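Local coordinates for extracellular solute-binding protein, family 1 (Bifidobacterium longum subsp. infantis ATCC 15697, PDB 3QUF) that probably binds a solute outside the cell and delivers it to a membrane transporter, at residues 195-200 against 223-228; 189-194 against 294-299. All coordinates share one frame; numbering follows the deposited sequence.

Interaction 1: residues 195-200 against 223-228; sequences ASYYGE and TPVFKR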
# COMPACT_ATOMS: atom_id res chain seq x y z
N ALA A 195 -7.18 -9.89 0.75
CA ALA A 195 -6.77 -9.73 -0.63
C ALA A 195 -6.96 -11.08 -1.34
O ALA A 195 -7.48 -11.14 -2.44
CB ALA A 195 -5.32 -9.27 -0.73
N SER A 196 -6.59 -12.15 -0.65
CA SER A 196 -6.76 -13.50 -1.20
C SER A 196 -8.21 -13.87 -1.35
O SER A 196 -8.61 -14.44 -2.37
CB SER A 196 -6.05 -14.49 -0.32
OG SER A 196 -6.25 -15.85 -0.71
N TYR A 197 -9.01 -13.59 -0.33
CA TYR A 197 -10.46 -13.81 -0.40
C TYR A 197 -11.06 -13.27 -1.67
O TYR A 197 -11.86 -13.94 -2.31
CB TYR A 197 -11.18 -13.22 0.84
CG TYR A 197 -12.67 -13.13 0.75
CD1 TYR A 197 -13.47 -14.20 1.10
CD2 TYR A 197 -13.29 -11.96 0.34
CE1 TYR A 197 -14.83 -14.12 1.03
CE2 TYR A 197 -14.68 -11.87 0.29
CZ TYR A 197 -15.43 -12.97 0.64
OH TYR A 197 -16.81 -12.89 0.57
N TYR A 198 -10.66 -12.06 -2.04
CA TYR A 198 -11.13 -11.43 -3.24
C TYR A 198 -10.43 -11.93 -4.49
O TYR A 198 -11.09 -12.19 -5.53
CB TYR A 198 -10.92 -9.92 -3.12
CG TYR A 198 -11.83 -9.17 -2.18
CD1 TYR A 198 -13.22 -9.31 -2.25
CD2 TYR A 198 -11.30 -8.24 -1.30
CE1 TYR A 198 -14.06 -8.55 -1.46
CE2 TYR A 198 -12.16 -7.47 -0.50
CZ TYR A 198 -13.53 -7.60 -0.61
OH TYR A 198 -14.38 -6.82 0.17
N GLY A 199 -9.11 -12.09 -4.42
CA GLY A 199 -8.32 -12.44 -5.59
C GLY A 199 -8.66 -13.84 -6.07
O GLY A 199 -8.66 -14.10 -7.28
N GLU A 200 -8.99 -14.72 -5.14
CA GLU A 200 -9.37 -16.10 -5.49
C GLU A 200 -10.65 -16.14 -6.29
O GLU A 200 -10.88 -17.11 -7.03
CB GLU A 200 -9.49 -16.97 -4.24
CG GLU A 200 -8.13 -17.27 -3.55
CD GLU A 200 -8.27 -18.08 -2.29
OE1 GLU A 200 -9.42 -18.34 -1.86
OE2 GLU A 200 -7.23 -18.52 -1.75
N THR A 223 -16.84 -10.37 6.92
CA THR A 223 -17.15 -11.39 7.96
C THR A 223 -16.40 -12.69 7.80
O THR A 223 -15.77 -13.15 8.74
CB THR A 223 -18.65 -11.67 8.09
OG1 THR A 223 -19.31 -10.45 8.40
CG2 THR A 223 -18.90 -12.68 9.19
N PRO A 224 -16.44 -13.29 6.60
CA PRO A 224 -15.74 -14.58 6.43
C PRO A 224 -14.24 -14.50 6.61
O PRO A 224 -13.61 -15.47 7.01
CB PRO A 224 -16.07 -15.00 5.00
CG PRO A 224 -16.57 -13.79 4.31
CD PRO A 224 -17.16 -12.88 5.38
N VAL A 225 -13.68 -13.33 6.32
CA VAL A 225 -12.25 -13.12 6.47
C VAL A 225 -11.92 -12.93 7.93
O VAL A 225 -10.99 -13.55 8.45
CB VAL A 225 -11.74 -11.96 5.58
CG1 VAL A 225 -10.18 -11.83 5.67
CG2 VAL A 225 -12.18 -12.19 4.14
N PHE A 226 -12.73 -12.15 8.63
CA PHE A 226 -12.58 -12.00 10.06
C PHE A 226 -12.72 -13.37 10.76
O PHE A 226 -12.04 -13.62 11.74
CB PHE A 226 -13.64 -11.08 10.64
CG PHE A 226 -13.32 -9.58 10.58
CD1 PHE A 226 -12.10 -9.07 11.01
CD2 PHE A 226 -14.28 -8.69 10.15
CE1 PHE A 226 -11.85 -7.68 10.99
CE2 PHE A 226 -14.05 -7.32 10.14
CZ PHE A 226 -12.83 -6.82 10.56
N LYS A 227 -13.60 -14.23 10.26
CA LYS A 227 -13.79 -15.56 10.87
C LYS A 227 -12.51 -16.37 10.81
O LYS A 227 -12.15 -17.06 11.78
CB LYS A 227 -14.92 -16.35 10.19
CG LYS A 227 -16.33 -15.90 10.50
CD LYS A 227 -17.36 -17.00 10.09
CE LYS A 227 -18.84 -16.53 10.14
NZ LYS A 227 -19.22 -15.77 11.36
N ARG A 228 -11.84 -16.34 9.67
CA ARG A 228 -10.61 -17.10 9.51
C ARG A 228 -9.48 -16.45 10.28
O ARG A 228 -8.66 -17.13 10.92
CB ARG A 228 -10.27 -17.27 8.03
CG ARG A 228 -11.33 -18.03 7.25
CD ARG A 228 -11.63 -19.42 7.89
NE ARG A 228 -10.41 -20.20 8.06
CZ ARG A 228 -10.13 -21.01 9.09
NH1 ARG A 228 -10.96 -21.15 10.09
NH2 ARG A 228 -8.97 -21.67 9.12

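Interaction 2: residues 189-194 against 294-299; sequences SFTGLL and WINGGP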
# COMPACT_ATOMS: atom_id res chain seq x y z
N SER A 189 -1.57 -8.79 8.07
CA SER A 189 -1.96 -10.20 7.85
C SER A 189 -3.42 -10.34 7.44
O SER A 189 -3.77 -11.12 6.55
CB SER A 189 -1.67 -11.07 9.12
OG SER A 189 -2.39 -10.61 10.28
N PHE A 190 -4.29 -9.60 8.11
CA PHE A 190 -5.69 -9.56 7.77
C PHE A 190 -5.86 -9.05 6.34
O PHE A 190 -6.62 -9.61 5.57
CB PHE A 190 -6.49 -8.66 8.72
CG PHE A 190 -7.91 -8.51 8.32
CD1 PHE A 190 -8.86 -9.49 8.63
CD2 PHE A 190 -8.30 -7.42 7.56
CE1 PHE A 190 -10.15 -9.37 8.21
CE2 PHE A 190 -9.62 -7.30 7.14
CZ PHE A 190 -10.54 -8.28 7.47
N THR A 191 -5.15 -7.98 6.00
CA THR A 191 -5.29 -7.40 4.66
C THR A 191 -4.86 -8.41 3.60
O THR A 191 -5.51 -8.53 2.55
CB THR A 191 -4.53 -6.09 4.55
OG1 THR A 191 -5.08 -5.19 5.53
CG2 THR A 191 -4.66 -5.47 3.16
N GLY A 192 -3.78 -9.14 3.88
CA GLY A 192 -3.32 -10.19 2.96
C GLY A 192 -4.34 -11.30 2.77
O GLY A 192 -4.53 -11.82 1.66
N LEU A 193 -5.03 -11.65 3.86
CA LEU A 193 -6.05 -12.67 3.81
C LEU A 193 -7.28 -12.19 3.06
O LEU A 193 -7.84 -12.92 2.26
CB LEU A 193 -6.36 -13.11 5.24
CG LEU A 193 -7.20 -14.38 5.39
CD1 LEU A 193 -6.46 -15.58 4.79
CD2 LEU A 193 -7.55 -14.61 6.88
N LEU A 194 -7.66 -10.94 3.31
CA LEU A 194 -8.73 -10.27 2.59
C LEU A 194 -8.43 -10.22 1.09
O LEU A 194 -9.33 -10.52 0.26
CB LEU A 194 -8.93 -8.86 3.16
CG LEU A 194 -10.01 -8.05 2.49
CD1 LEU A 194 -11.42 -8.63 2.73
CD2 LEU A 194 -9.92 -6.53 2.92
N TRP A 294 -1.37 -13.46 -1.71
CA TRP A 294 -1.20 -12.03 -2.03
C TRP A 294 -0.13 -11.42 -1.11
O TRP A 294 0.21 -11.97 -0.07
CB TRP A 294 -2.53 -11.28 -1.88
CG TRP A 294 -3.45 -11.52 -3.04
CD1 TRP A 294 -3.95 -12.72 -3.42
CD2 TRP A 294 -3.88 -10.58 -4.00
NE1 TRP A 294 -4.66 -12.60 -4.58
CE2 TRP A 294 -4.66 -11.28 -4.96
CE3 TRP A 294 -3.67 -9.21 -4.19
CZ2 TRP A 294 -5.25 -10.65 -6.05
CZ3 TRP A 294 -4.28 -8.59 -5.25
CH2 TRP A 294 -5.04 -9.34 -6.20
N ILE A 295 0.36 -10.25 -1.50
CA ILE A 295 1.20 -9.43 -0.64
C ILE A 295 0.47 -8.13 -0.33
O ILE A 295 -0.55 -7.79 -0.93
CB ILE A 295 2.61 -9.19 -1.23
CG1 ILE A 295 2.55 -8.34 -2.49
CG2 ILE A 295 3.31 -10.53 -1.47
CD1 ILE A 295 3.87 -8.02 -3.12
N ASN A 296 0.97 -7.42 0.66
CA ASN A 296 0.51 -6.08 0.89
C ASN A 296 1.19 -5.14 -0.11
O ASN A 296 2.36 -5.29 -0.48
CB ASN A 296 0.93 -5.55 2.28
CG ASN A 296 0.27 -6.24 3.50
OD1 ASN A 296 0.81 -6.12 4.62
ND2 ASN A 296 -0.85 -6.95 3.33
N GLY A 297 0.51 -4.07 -0.47
CA GLY A 297 1.15 -3.00 -1.20
C GLY A 297 0.16 -2.03 -1.76
O GLY A 297 -1.07 -2.23 -1.72
N GLY A 298 0.69 -0.95 -2.30
CA GLY A 298 -0.16 0.08 -2.89
C GLY A 298 0.69 1.13 -3.56
O GLY A 298 1.92 1.11 -3.43
N PRO A 299 0.04 2.04 -4.32
CA PRO A 299 0.75 3.09 -4.99
C PRO A 299 1.32 4.11 -3.98
O PRO A 299 0.66 4.46 -3.01
CB PRO A 299 -0.35 3.72 -5.88
CG PRO A 299 -1.57 3.62 -5.02
CD PRO A 299 -1.42 2.20 -4.46
O HOH W 1 -2.78 -13.87 0.87

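Interaction 1: residues 195-200 against 223-228
Tyr197 OH is hydrogen-bonded to Asp221, just ahead of helix 223-234, and lies 3.9 Å from Pro224 CG in the first turn of that helix. The phenol thus reaches across from one helix to the start of the next, with its polar end held and its carbon surface packed. Two residues of 223-228 meet the ring. Val225 CG2 comes over one face as a CH-pi contact, 4.0 Å from the centroid of the Tyr197 ring and 29° off its normal. It sits toward the root of the ring, 3.6 Å from Tyr197 CG. Pro224 reaches the far end, its CG 3.7 Å from Tyr197 CE1. The approach is oblique, and proline offers only aliphatic carbon there. This is helix-on-helix packing between 188-199 and 223-234, within one lobe of the two-lobed solute-binding protein fold. The backbones are nearest at Tyr197 CA and Val225 CA, 7.1 Å apart. Tyr197 CG is anti to the backbone N (chi1 168°), which sets the ring between its own helix and Pro224 and Val225. Its CD2 also lies 3.7 Å above the plane of the Tyr198 ring, offset toward the rim. Replacing Tyr197 with alanine would probably leave Val225 CG2 and Pro224 CG without the ring they pack on, and Asp221 without its phenol partner. Val225 also touches Leu193 and Leu194, one turn back on helix 188-199.

Interaction 2: residues 189-194 against 294-299
Helix 188-199 comes nearest the chain just ahead of strand 295-305 where Gly192 CA lies 5.7 Å from Trp294 CA. A water joins the two backbones here. It is hydrogen-bonded to Gly192 O at 2.8 Å and accepts the N-H of Trp294, its oxygen 3.0 Å from Trp294 N. Trp294 CB lies 4.1 Å from Gly192 O. The indole then leads away from residues 189-194 to pack on Ala195 and Ser196, further along the same helix. Asn296 makes the other half of the contact. Its CG is anti to the carbonyl carbon (chi1 -67°), and the amide end comes nearer the helix than its CB direction suggests. Asn296 ND2 lies 4.0 Å from Thr191 CB and 3.7 Å from Gly192 N, both packing distances. The polar partners of the amide are close by: ND2 bonds to Gly188 O at the helix start and OD1 to Arg263 NE. This fixes the amide's rotation and satisfies both ends of a buried group. Thr191 OG1 turns back to Ala187 O. Strand 295-305 pairs with 135-144 in one lobe and with 86-89 in the other, consistent with a strand crossing the hinge, while Phe190 of helix 188-199 meets the rings of Trp222 and Trp229.

Both interactions use helix 188-199. Interaction 2 joins its earlier turns to the chain entering strand 295-305, and interaction 1 joins its last turn, through Tyr197, to helix 223-234. Interaction 2 is buried, its centre about 8 Å from the centre of the chain, against about 18 Å for the centre of the partly buried interaction 1. The chemistry follows the place. Near the sheet, a water and a buried amide meet helix backbone. Between the helices, an aromatic ring meets aliphatic carbon. The two sites touch directly: Val225 CG1 is 3.5 Å from Phe190 CE1, and the Phe226 and Phe190 rings are stacked. Gly199 CA also packs on Trp294 CZ2, at 3.6 Å.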